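Local atomic coordinates of bifunctional protein PutA (Bdellovibrio bacteriovorus, PDB entry 5UR2), a protein that probably oxidises proline to glutamate in two steps, pairing a flavin-dependent proline dehydrogenase with an NAD-dependent L-glutamate gamma-semialdehyde dehydrogenase. Residues G767-K779 against P815-A827. Residues are numbered along the deposited sequence; the frame is centred on the assembly and turned at random.
Sequences GVIYSAFGFSGQK and PKAYMGPVVDKEA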
loop_
_atom_site.group_PDB
_atom_site.type_symbol
_atom_site.label_atom_id
_atom_site.label_comp_id
_atom_site.label_asym_id
_atom_site.label_seq_id
_atom_site.Cartn_x
_atom_site.Cartn_y
_atom_site.Cartn_z
ATOM N N GLY B 767 -3.130 -4.999 -34.126
ATOM C CA GLY B 767 -2.328 -4.802 -32.926
ATOM C C GLY B 767 -0.830 -4.876 -33.187
ATOM O O GLY B 767 -0.059 -4.063 -32.667
ATOM N N VAL B 768 -0.396 -5.830 -34.017
ATOM C CA VAL B 768 1.037 -5.972 -34.275
ATOM C C VAL B 768 1.569 -4.800 -35.113
ATOM O O VAL B 768 2.656 -4.262 -34.839
ATOM C CB VAL B 768 1.317 -7.339 -34.919
ATOM C CG1 VAL B 768 2.697 -7.378 -35.497
ATOM C CG2 VAL B 768 1.155 -8.438 -33.885
ATOM N N ILE B 769 0.820 -4.379 -36.136
ATOM C CA ILE B 769 1.255 -3.244 -36.956
ATOM C C ILE B 769 1.481 -2.015 -36.085
ATOM O O ILE B 769 2.550 -1.389 -36.130
ATOM C CB ILE B 769 0.242 -2.951 -38.084
ATOM C CG1 ILE B 769 0.305 -4.032 -39.148
ATOM C CG2 ILE B 769 0.555 -1.626 -38.770
ATOM C CD1 ILE B 769 1.589 -3.976 -39.952
ATOM N N TYR B 770 0.499 -1.667 -35.253
ATOM C CA TYR B 770 0.669 -0.466 -34.445
ATOM C C TYR B 770 1.747 -0.658 -33.391
ATOM O O TYR B 770 2.537 0.260 -33.139
ATOM C CB TYR B 770 -0.650 -0.021 -33.796
ATOM C CG TYR B 770 -0.405 1.179 -32.910
ATOM C CD1 TYR B 770 -0.005 2.380 -33.462
ATOM C CD2 TYR B 770 -0.504 1.092 -31.509
ATOM C CE1 TYR B 770 0.261 3.485 -32.670
ATOM C CE2 TYR B 770 -0.250 2.198 -30.707
ATOM C CZ TYR B 770 0.146 3.397 -31.303
ATOM O OH TYR B 770 0.429 4.520 -30.551
ATOM N N SER B 771 1.819 -1.846 -32.782
ATOM C CA SER B 771 2.864 -2.101 -31.780
ATOM C C SER B 771 4.269 -2.051 -32.385
ATOM O O SER B 771 5.234 -1.664 -31.702
ATOM C CB SER B 771 2.629 -3.456 -31.099
ATOM O OG SER B 771 1.413 -3.492 -30.355
ATOM N N ALA B 772 4.411 -2.462 -33.648
ATOM C CA ALA B 772 5.708 -2.526 -34.309
ATOM C C ALA B 772 6.102 -1.216 -34.979
ATOM O O ALA B 772 7.280 -0.848 -34.949
ATOM C CB ALA B 772 5.716 -3.641 -35.354
ATOM N N PHE B 773 5.153 -0.503 -35.597
ATOM C CA PHE B 773 5.500 0.652 -36.410
ATOM C C PHE B 773 5.008 1.984 -35.840
ATOM O O PHE B 773 5.415 3.037 -36.337
ATOM C CB PHE B 773 4.977 0.458 -37.850
ATOM C CG PHE B 773 5.576 -0.748 -38.558
ATOM C CD1 PHE B 773 6.956 -0.945 -38.586
ATOM C CD2 PHE B 773 4.761 -1.694 -39.179
ATOM C CE1 PHE B 773 7.516 -2.051 -39.232
ATOM C CE2 PHE B 773 5.320 -2.813 -39.825
ATOM C CZ PHE B 773 6.699 -2.982 -39.856
ATOM N N GLY B 774 4.185 1.977 -34.796
ATOM C CA GLY B 774 3.870 3.206 -34.084
ATOM C C GLY B 774 5.121 3.929 -33.608
ATOM O O GLY B 774 6.008 3.300 -33.024
ATOM N N PHE B 775 5.197 5.244 -33.874
ATOM C CA PHE B 775 6.378 6.100 -33.717
ATOM C C PHE B 775 7.616 5.407 -34.283
ATOM O O PHE B 775 8.718 5.498 -33.724
ATOM C CB PHE B 775 6.585 6.534 -32.259
ATOM C CG PHE B 775 7.549 7.686 -32.109
ATOM C CD1 PHE B 775 7.629 8.674 -33.090
ATOM C CD2 PHE B 775 8.386 7.780 -30.997
ATOM C CE1 PHE B 775 8.543 9.747 -32.977
ATOM C CE2 PHE B 775 9.298 8.834 -30.870
ATOM C CZ PHE B 775 9.376 9.822 -31.861
ATOM N N SER B 776 7.424 4.709 -35.405
ATOM C CA SER B 776 8.507 4.063 -36.136
ATOM C C SER B 776 9.288 3.113 -35.235
ATOM O O SER B 776 10.507 2.998 -35.335
ATOM C CB SER B 776 9.427 5.101 -36.778
ATOM O OG SER B 776 8.676 5.979 -37.607
ATOM N N GLY B 777 8.575 2.461 -34.316
ATOM C CA GLY B 777 9.183 1.475 -33.456
ATOM C C GLY B 777 10.093 2.042 -32.393
ATOM O O GLY B 777 10.766 1.270 -31.707
ATOM N N GLN B 778 10.114 3.363 -32.213
ATOM C CA GLN B 778 11.020 4.001 -31.254
ATOM C C GLN B 778 10.393 4.065 -29.857
ATOM O O GLN B 778 10.215 5.131 -29.264
ATOM C CB GLN B 778 11.411 5.393 -31.745
ATOM C CG GLN B 778 12.049 5.437 -33.164
ATOM C CD GLN B 778 12.432 6.861 -33.593
ATOM O OE1 GLN B 778 13.618 7.201 -33.661
ATOM N NE2 GLN B 778 11.425 7.700 -33.860
ATOM N N LYS B 779 10.050 2.890 -29.328
ATOM C CA LYS B 779 9.485 2.761 -27.993
ATOM C C LYS B 779 10.150 1.595 -27.294
ATOM O O LYS B 779 10.516 0.607 -27.936
ATOM C CB LYS B 779 7.966 2.538 -28.010
ATOM C CG LYS B 779 7.189 3.576 -28.806
ATOM C CD LYS B 779 5.668 3.403 -28.689
ATOM C CE LYS B 779 4.948 4.436 -29.601
ATOM N NZ LYS B 779 3.463 4.396 -29.520
ATOM N N PRO B 815 -0.782 15.380 -41.367
ATOM C CA PRO B 815 -1.711 14.553 -40.580
ATOM C C PRO B 815 -1.936 13.160 -41.151
ATOM O O PRO B 815 -2.481 12.310 -40.440
ATOM C CB PRO B 815 -3.013 15.368 -40.581
ATOM C CG PRO B 815 -2.927 16.193 -41.844
ATOM C CD PRO B 815 -1.453 16.534 -41.993
ATOM N N LYS B 816 -1.549 12.898 -42.396
ATOM C CA LYS B 816 -1.706 11.573 -42.981
ATOM C C LYS B 816 -0.568 10.622 -42.609
ATOM O O LYS B 816 -0.587 9.460 -43.026
ATOM C CB LYS B 816 -1.816 11.684 -44.511
ATOM C CG LYS B 816 -2.515 10.516 -45.199
ATOM C CD LYS B 816 -3.990 10.430 -44.821
ATOM C CE LYS B 816 -4.653 9.198 -45.416
ATOM N NZ LYS B 816 -4.160 7.946 -44.776
ATOM N N ALA B 817 0.431 11.075 -41.860
ATOM C CA ALA B 817 1.545 10.198 -41.517
ATOM C C ALA B 817 1.069 9.074 -40.597
ATOM O O ALA B 817 0.488 9.340 -39.541
ATOM C CB ALA B 817 2.653 10.998 -40.839
ATOM N N TYR B 818 1.288 7.817 -41.001
ATOM C CA TYR B 818 1.212 6.749 -40.010
ATOM C C TYR B 818 2.515 6.686 -39.224
ATOM O O TYR B 818 2.502 6.706 -37.996
ATOM C CB TYR B 818 0.910 5.397 -40.658
ATOM C CG TYR B 818 0.572 4.313 -39.657
ATOM C CD1 TYR B 818 1.572 3.622 -38.965
ATOM C CD2 TYR B 818 -0.747 3.986 -39.390
ATOM C CE1 TYR B 818 1.251 2.628 -38.045
ATOM C CE2 TYR B 818 -1.081 3.007 -38.481
ATOM C CZ TYR B 818 -0.094 2.334 -37.803
ATOM O OH TYR B 818 -0.468 1.354 -36.900
ATOM N N MET B 819 3.650 6.623 -39.910
ATOM C CA MET B 819 4.934 6.828 -39.262
ATOM C C MET B 819 5.664 8.002 -39.905
ATOM O O MET B 819 5.461 8.317 -41.089
ATOM C CB MET B 819 5.798 5.558 -39.280
ATOM C CG MET B 819 5.804 4.783 -40.559
ATOM S SD MET B 819 6.719 3.219 -40.391
ATOM C CE MET B 819 8.407 3.805 -40.408
ATOM N N GLY B 820 6.478 8.678 -39.091
ATOM C CA GLY B 820 7.381 9.701 -39.565
ATOM C C GLY B 820 8.815 9.220 -39.510
ATOM O O GLY B 820 9.081 8.021 -39.602
ATOM N N PRO B 821 9.760 10.133 -39.307
ATOM C CA PRO B 821 11.182 9.766 -39.312
ATOM C C PRO B 821 11.643 9.246 -37.952
ATOM O O PRO B 821 10.957 9.383 -36.947
ATOM C CB PRO B 821 11.872 11.092 -39.657
ATOM C CG PRO B 821 10.991 12.116 -38.920
ATOM C CD PRO B 821 9.553 11.570 -39.035
ATOM N N VAL B 822 12.844 8.649 -37.930
ATOM C CA VAL B 822 13.477 8.331 -36.647
ATOM C C VAL B 822 14.220 9.573 -36.161
ATOM O O VAL B 822 14.272 10.586 -36.863
ATOM C CB VAL B 822 14.418 7.110 -36.725
ATOM C CG1 VAL B 822 13.626 5.820 -36.974
ATOM C CG2 VAL B 822 15.523 7.324 -37.777
ATOM N N VAL B 823 14.808 9.505 -34.965
ATOM C CA VAL B 823 15.060 10.723 -34.192
ATOM C C VAL B 823 16.198 11.563 -34.782
ATOM O O VAL B 823 16.080 12.790 -34.868
ATOM C CB VAL B 823 15.313 10.370 -32.713
ATOM C CG1 VAL B 823 16.603 9.580 -32.547
ATOM C CG2 VAL B 823 15.391 11.629 -31.901
ATOM N N ASP B 824 17.305 10.942 -35.208
ATOM C CA ASP B 824 18.466 11.713 -35.663
ATOM C C ASP B 824 19.307 10.872 -36.625
ATOM O O ASP B 824 19.024 9.696 -36.873
ATOM C CB ASP B 824 19.308 12.245 -34.479
ATOM C CG ASP B 824 19.885 11.129 -33.582
ATOM O OD1 ASP B 824 19.895 9.936 -33.977
ATOM O OD2 ASP B 824 20.344 11.461 -32.461
ATOM N N LYS B 825 20.357 11.499 -37.173
ATOM C CA LYS B 825 21.137 10.850 -38.225
ATOM C C LYS B 825 21.866 9.610 -37.702
ATOM O O LYS B 825 21.976 8.603 -38.412
ATOM C CB LYS B 825 22.111 11.851 -38.845
ATOM C CG LYS B 825 22.801 11.327 -40.112
ATOM C CD LYS B 825 23.665 12.375 -40.752
ATOM C CE LYS B 825 24.337 11.842 -42.023
ATOM N NZ LYS B 825 25.077 10.550 -41.836
ATOM N N GLU B 826 22.371 9.665 -36.466
ATOM C CA GLU B 826 22.988 8.489 -35.856
ATOM C C GLU B 826 22.025 7.304 -35.816
ATOM O O GLU B 826 22.382 6.184 -36.188
ATOM C CB GLU B 826 23.476 8.817 -34.445
ATOM C CG GLU B 826 24.092 7.608 -33.757
ATOM C CD GLU B 826 24.464 7.851 -32.302
ATOM O OE1 GLU B 826 24.396 9.009 -31.848
ATOM O OE2 GLU B 826 24.805 6.866 -31.609
ATOM N N ALA B 827 20.804 7.523 -35.329
ATOM C CA ALA B 827 19.842 6.427 -35.289
ATOM C C ALA B 827 19.511 5.945 -36.695
ATOM O O ALA B 827 19.466 4.738 -36.954
ATOM C CB ALA B 827 18.571 6.870 -34.558
HETATM O O HOH W 1 11.643 10.373 -34.607
#
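In the aldehyde dehydrogenase part of PutA, the loop leading to the predicted catalytic Cys780 packs against the irregular run 818-823, where Ser776 and Gln778 bind its backbone. Ser776 OG donates to Gly820 O at 2.9 Å, coming from above the carbonyl plane. Chi1 of -55° sets Ser776 OG anti to its own carbonyl carbon and toward 815-827, where it also touches Met819 CB. Beyond CG the Gln778 side chain is extended, and it crosses that of Val822 at about a right angle. Gln778 OE1 accepts a weak, bent hydrogen bond from Val823 N at 2.9 Å. A water joins the other end of this side chain to the same segment, accepting from Gln778 NE2 at 2.8 Å and donating to Pro821 O. Gln778 NE2 also lies 3.5 Å above one face of the Phe775 ring, toward its rim. Helix 761-773 ends just ahead of this loop, and its last turns meet Tyr818 and Met819. Tyr818 OH lies at the edge of the Tyr770 ring, in its plane, 3.4 Å from Tyr770 CB. Tyr770 OH is hydrogen-bonded to Glu589. Ile769 CG2 touches Tyr818 CZ at 4.1 Å. Met819 SD makes an oblique Met-aromatic contact with Phe773, 5.3 Å from the ring centroid.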